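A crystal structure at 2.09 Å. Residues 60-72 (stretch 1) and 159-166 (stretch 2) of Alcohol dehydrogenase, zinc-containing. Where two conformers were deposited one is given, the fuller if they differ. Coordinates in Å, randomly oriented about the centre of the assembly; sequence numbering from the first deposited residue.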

# COMPACT_ATOMS: atom_id res chain seq x y z
N ILE A 60 27.54 -11.69 24.63
CA ILE A 60 26.36 -12.12 25.33
C ILE A 60 26.62 -13.46 26.03
O ILE A 60 27.17 -14.38 25.44
N LYS A 61 26.23 -13.57 27.29
CA LYS A 61 26.27 -14.84 27.98
C LYS A 61 24.97 -15.54 27.62
O LYS A 61 23.89 -15.05 27.98
N VAL A 62 25.07 -16.65 26.87
CA VAL A 62 23.86 -17.32 26.36
C VAL A 62 23.04 -17.94 27.49
O VAL A 62 23.57 -18.61 28.38
N LYS A 63 21.74 -17.71 27.45
CA LYS A 63 20.85 -18.39 28.37
C LYS A 63 20.09 -19.53 27.70
O LYS A 63 19.91 -20.59 28.30
N ALA A 64 19.63 -19.32 26.47
CA ALA A 64 18.87 -20.36 25.79
C ALA A 64 19.14 -20.30 24.29
O ALA A 64 19.40 -19.23 23.75
N CYS A 65 19.06 -21.46 23.64
CA CYS A 65 19.24 -21.55 22.19
C CYS A 65 18.43 -22.71 21.60
O CYS A 65 18.62 -23.87 21.98
N GLY A 66 17.53 -22.39 20.68
CA GLY A 66 16.69 -23.41 20.04
C GLY A 66 17.43 -24.12 18.93
O GLY A 66 18.20 -23.50 18.18
N ILE A 67 17.20 -25.43 18.83
CA ILE A 67 17.66 -26.19 17.67
C ILE A 67 16.65 -25.96 16.55
O ILE A 67 15.48 -26.27 16.69
N CYS A 68 17.15 -25.44 15.42
CA CYS A 68 16.36 -25.24 14.22
C CYS A 68 16.41 -26.50 13.36
O CYS A 68 17.37 -27.28 13.45
N GLY A 69 15.39 -26.72 12.53
CA GLY A 69 15.44 -27.75 11.49
C GLY A 69 16.66 -27.67 10.58
O GLY A 69 17.16 -28.71 10.12
N SER A 70 17.14 -26.45 10.31
CA SER A 70 18.38 -26.24 9.54
C SER A 70 19.60 -26.81 10.26
O SER A 70 20.53 -27.29 9.63
N ASP A 71 19.60 -26.75 11.60
CA ASP A 71 20.70 -27.38 12.38
C ASP A 71 20.72 -28.88 12.18
O ASP A 71 21.78 -29.47 11.90
N VAL A 72 19.53 -29.49 12.29
CA VAL A 72 19.33 -30.91 12.01
C VAL A 72 19.85 -31.26 10.61
O VAL A 72 20.60 -32.23 10.43
N GLY A 159 28.03 -19.17 16.35
CA GLY A 159 26.71 -18.97 16.88
C GLY A 159 26.57 -19.23 18.37
O GLY A 159 27.54 -19.12 19.12
N ALA A 160 25.35 -19.58 18.79
CA ALA A 160 24.98 -19.47 20.20
C ALA A 160 24.81 -20.75 21.00
O ALA A 160 24.40 -20.68 22.16
N PHE A 161 25.12 -21.92 20.42
CA PHE A 161 25.23 -23.16 21.21
C PHE A 161 26.58 -23.12 21.93
O PHE A 161 27.52 -23.85 21.61
N ALA A 162 26.67 -22.22 22.91
CA ALA A 162 27.93 -21.83 23.47
C ALA A 162 27.61 -21.20 24.80
O ALA A 162 26.43 -20.97 25.11
N GLU A 163 28.65 -20.93 25.58
CA GLU A 163 28.48 -20.22 26.84
C GLU A 163 28.43 -18.71 26.58
O GLU A 163 27.72 -17.99 27.28
N TYR A 164 29.17 -18.25 25.57
CA TYR A 164 29.19 -16.85 25.16
C TYR A 164 29.13 -16.73 23.63
O TYR A 164 29.61 -17.62 22.92
N VAL A 165 28.53 -15.65 23.14
CA VAL A 165 28.52 -15.35 21.71
C VAL A 165 28.79 -13.87 21.48
O VAL A 165 28.32 -13.01 22.22
N LYS A 166 29.57 -13.57 20.46
CA LYS A 166 29.84 -12.20 20.14
C LYS A 166 29.00 -11.81 18.90
O LYS A 166 28.98 -12.54 17.93

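A short antiparallel β pairing, joined by main-chain hydrogen bonds, passes into an apolar side-chain contact in which V62 and C65 of the first stretch meet A160, F161 and V165 of the second, burying 580 Å² in all. The two strands run at 129° to each other, and their pairing is brief. I60 and V165 form the hydrogen-bonded pair, with I60 N to V165 O at 2.9 Å and V165 N to I60 O at 3.0 Å; K61 and Y164 form the non-hydrogen-bonded pair that follows. A third main-chain bond, V62 N to E163 O at 3.0 Å, lies beyond the two bridge pairs, just before the second strand begins. Two CA-H...O contacts, Y164 CA to I60 O at 3.2 Å and K61 CA to E163 O at 3.5 Å, fit the close backbone spacing.

Side chains of paired residues share a face. On one lie I60 (chi1 m, chi2 t) and V165 (chi1 p), both buried, with I60 CB 4.0 Å from V165 CG1. On the other, K61 lies beside Y164: K61 extends with chi1, chi2 and chi3 all t and chi4 p, while Y164, chi1 m and chi2 86°, brings its ring close enough for Y164 CE2 to lie 3.7 Å from K61 CB. K61 CB makes the closest approach, and the rest of the extended lysine runs alongside the ring, with K61 CG 3.9 Å from Y164 CE2; both residues remain partly exposed.

V62 points toward the second stretch in the t rotamer and fills the space where the strand pairing gives out. Its CG2 lies 4.1 Å from A160 CB and also 4.1 Å from V165 CG1, so one methyl bridges the loop and the strand. V62 CG1 approaches A160 O at 3.4 Å, and V62 CB is 3.4 Å from A162 O, so the valine also packs on the loop backbone. E163, chi1 m, directs its CA-to-CB bond away and contributes here through its carbonyl; its OE2 is hydrogen-bonded elsewhere in the structure. K63 and A64 also point away and make no contact across the stretches.

C65 points in again, chi1 t, placing SG 4.0 Å from A160 CB and over one face of the F161 ring, 3.9 Å from the ring centroid and 26° off the normal, a sulfur-aromatic contact. F161 has the largest area covered by the other stretch, although its CA-to-CB bond points away: with chi1 m and chi2 −48°, the ring reaches back to the first stretch. Its CE1 is 3.4 Å from C65 O, and its CZ lies 3.5 Å from G66 O and 3.6 Å from I67 CG1, the isoleucine being m, t. At the ring edge, D71 OD2 lies 3.9 Å from F161 CE2.

D71 (chi1 m) has its polar partner within its own stretch: C68 N donates to D71 OD2 at 2.9 Å. At the N-cap, C68 SG accepts from S70 N at 3.5 Å. Both bonds lie within the first stretch, at the start of the helix; no side-chain hydrogen bond crosses between the stretches.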

# COMPACT_ATOMS: atom_id res chain seq x y z
CB ILE A 60 25.20 -12.30 24.33
CG1 ILE A 60 24.90 -10.97 23.61
CG2 ILE A 60 23.95 -12.87 25.03
CD1 ILE A 60 24.06 -11.15 22.30
CB LYS A 61 26.35 -14.58 29.48
CG LYS A 61 26.35 -15.77 30.41
CD LYS A 61 26.68 -15.26 31.83
CE LYS A 61 26.45 -16.30 32.92
NZ LYS A 61 27.06 -17.61 32.57
CB VAL A 62 24.19 -18.41 25.28
CG1 VAL A 62 22.92 -19.01 24.68
CG2 VAL A 62 25.09 -17.85 24.17
CB LYS A 63 19.87 -17.40 28.99
CG LYS A 63 20.49 -16.52 30.05
CD LYS A 63 20.37 -17.16 31.43
CE LYS A 63 21.72 -17.68 31.91
NZ LYS A 63 21.67 -18.18 33.34
CB ALA A 64 17.36 -20.22 26.08
CB CYS A 65 20.71 -21.70 21.81
SG CYS A 65 20.99 -21.40 20.03
CB ILE A 67 17.76 -27.72 17.99
CG1 ILE A 67 18.71 -27.96 19.18
CG2 ILE A 67 18.16 -28.51 16.74
CD1 ILE A 67 18.88 -29.44 19.63
CB CYS A 68 16.94 -24.04 13.45
SG CYS A 68 16.04 -23.57 11.90
CB SER A 70 18.60 -24.75 9.26
OG SER A 70 17.73 -24.27 8.25
CB ASP A 71 20.59 -27.05 13.87
CG ASP A 71 20.80 -25.57 14.14
OD1 ASP A 71 21.82 -25.02 13.64
OD2 ASP A 71 19.96 -24.98 14.85
CB VAL A 72 17.84 -31.30 12.18
CG1 VAL A 72 17.58 -32.77 11.85
CG2 VAL A 72 17.39 -30.97 13.60
CB ALA A 160 23.75 -18.57 20.34
CB PHE A 161 25.11 -24.43 20.36
CG PHE A 161 23.70 -24.71 19.88
CD1 PHE A 161 22.62 -24.67 20.76
CD2 PHE A 161 23.47 -25.07 18.56
CE1 PHE A 161 21.32 -24.96 20.31
CE2 PHE A 161 22.16 -25.35 18.10
CZ PHE A 161 21.10 -25.29 18.99
CB ALA A 162 28.64 -20.80 22.55
CB GLU A 163 29.62 -20.55 27.80
CG GLU A 163 29.75 -22.03 28.12
CD GLU A 163 30.95 -22.32 29.00
OE1 GLU A 163 30.87 -22.05 30.22
OE2 GLU A 163 31.96 -22.83 28.47
CB TYR A 164 30.44 -16.10 25.72
CG TYR A 164 30.51 -16.09 27.25
CD1 TYR A 164 31.09 -17.15 27.94
CD2 TYR A 164 29.96 -15.04 28.00
CE1 TYR A 164 31.14 -17.17 29.31
CE2 TYR A 164 30.01 -15.05 29.38
CZ TYR A 164 30.61 -16.12 30.03
OH TYR A 164 30.68 -16.17 31.41
CB VAL A 165 27.17 -15.77 21.02
CG1 VAL A 165 26.01 -14.88 21.44
CG2 VAL A 165 27.32 -15.77 19.50
CB LYS A 166 31.34 -12.03 19.93
CG LYS A 166 31.84 -10.64 19.67
CD LYS A 166 31.85 -10.35 18.17
CE LYS A 166 33.01 -11.03 17.46
NZ LYS A 166 34.24 -10.20 17.60